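Phosphinothricin N-acetyltransferase (Brucella ovis, PDB 5DWM) transfers an acetyl group from acetyl-CoA to the amino group of phosphinothricin, using a GNAT acetyltransferase fold. Local coordinates at the interface of chains A and B. Coordinates in Å, arbitrary orientation; residue numbers count along the deposited sequence, not the author numbering. Chains: chain A/B, Phosphinothricin N-acetyltransferase.

The interface of chains A and B. Residues chain A 155, 164-165; chain B 177.
The backbone of A:Gly155, in a left-handed conformation (phi 64°) in the short link between two strands, points its N-H at the carboxylate of A:Asp165, which B:Arg177 meets from the other subunit. A:Asp165 and its neighbour A:Leu164 are in extended strand conformation. The amide N of A:Gly155 gives a nearly straight hydrogen bond to OD1 of A:Asp165, 2.8 Å long, on the anti side of that oxygen and tilted out of the carboxylate plane. From the opposite face, NH1 of the B:Arg177 guanidinium makes a salt bridge and a more bent hydrogen bond to the same OD1 of A:Asp165, also 2.8 Å. The oxygen lies at the edge of the guanidinium, nearly in its plane, but the donor stands above the carboxylate. The two flat groups are turned 78° apart, and this is a one-oxygen contact instead of a paired, two-pronged bridge: OD2 of A:Asp165 stays 3.8 Å from NH1 of B:Arg177. Two donors thus grip OD1, and the backbone bond restrains the carboxylate that receives the arginine. B:Arg177 starts with CG between its backbone N and carbonyl carbon (chi1 56°), then runs extended until a bend at chi3 turns the guanidinium to A:Asp165. On the way its CD passes 4.1 Å from the N of A:Gly155. The patch is small and one of a symmetric pair in a two-fold interface, which may reflect a biological dimer. It joins the loop between strands 148-153 and 156-159 and the start of strand 162-172 in one subunit to the C-terminal tail of the other.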
# COMPACT_ATOMS: atom_id res chain seq x y z
N GLY A 155 -12.29 -4.42 -6.56
CA GLY A 155 -13.03 -3.18 -6.38
C GLY A 155 -12.27 -2.11 -5.64
O GLY A 155 -12.87 -1.34 -4.89
N LEU A 164 -12.52 -1.23 -10.56
CA LEU A 164 -11.23 -1.73 -10.98
C LEU A 164 -10.65 -2.57 -9.86
O LEU A 164 -10.87 -2.27 -8.68
CB LEU A 164 -10.26 -0.57 -11.21
CG LEU A 164 -10.78 0.62 -12.03
CD1 LEU A 164 -9.71 1.71 -12.10
CD2 LEU A 164 -11.21 0.18 -13.42
N ASP A 165 -9.90 -3.61 -10.22
CA ASP A 165 -9.21 -4.45 -9.25
C ASP A 165 -7.72 -4.14 -9.28
O ASP A 165 -7.17 -3.81 -10.32
CB ASP A 165 -9.36 -5.94 -9.57
CG ASP A 165 -10.80 -6.43 -9.51
OD1 ASP A 165 -11.69 -5.70 -9.01
OD2 ASP A 165 -11.05 -7.56 -9.96
N ARG B 177 -18.55 -3.73 -5.26
CA ARG B 177 -18.44 -3.29 -6.65
C ARG B 177 -19.67 -3.62 -7.48
O ARG B 177 -19.61 -3.59 -8.72
CB ARG B 177 -17.14 -3.79 -7.30
CG ARG B 177 -16.90 -5.31 -7.27
CD ARG B 177 -15.76 -5.68 -8.23
NE ARG B 177 -16.15 -5.41 -9.62
CZ ARG B 177 -15.32 -5.17 -10.63
NH1 ARG B 177 -14.00 -5.14 -10.44
NH2 ARG B 177 -15.81 -4.93 -11.83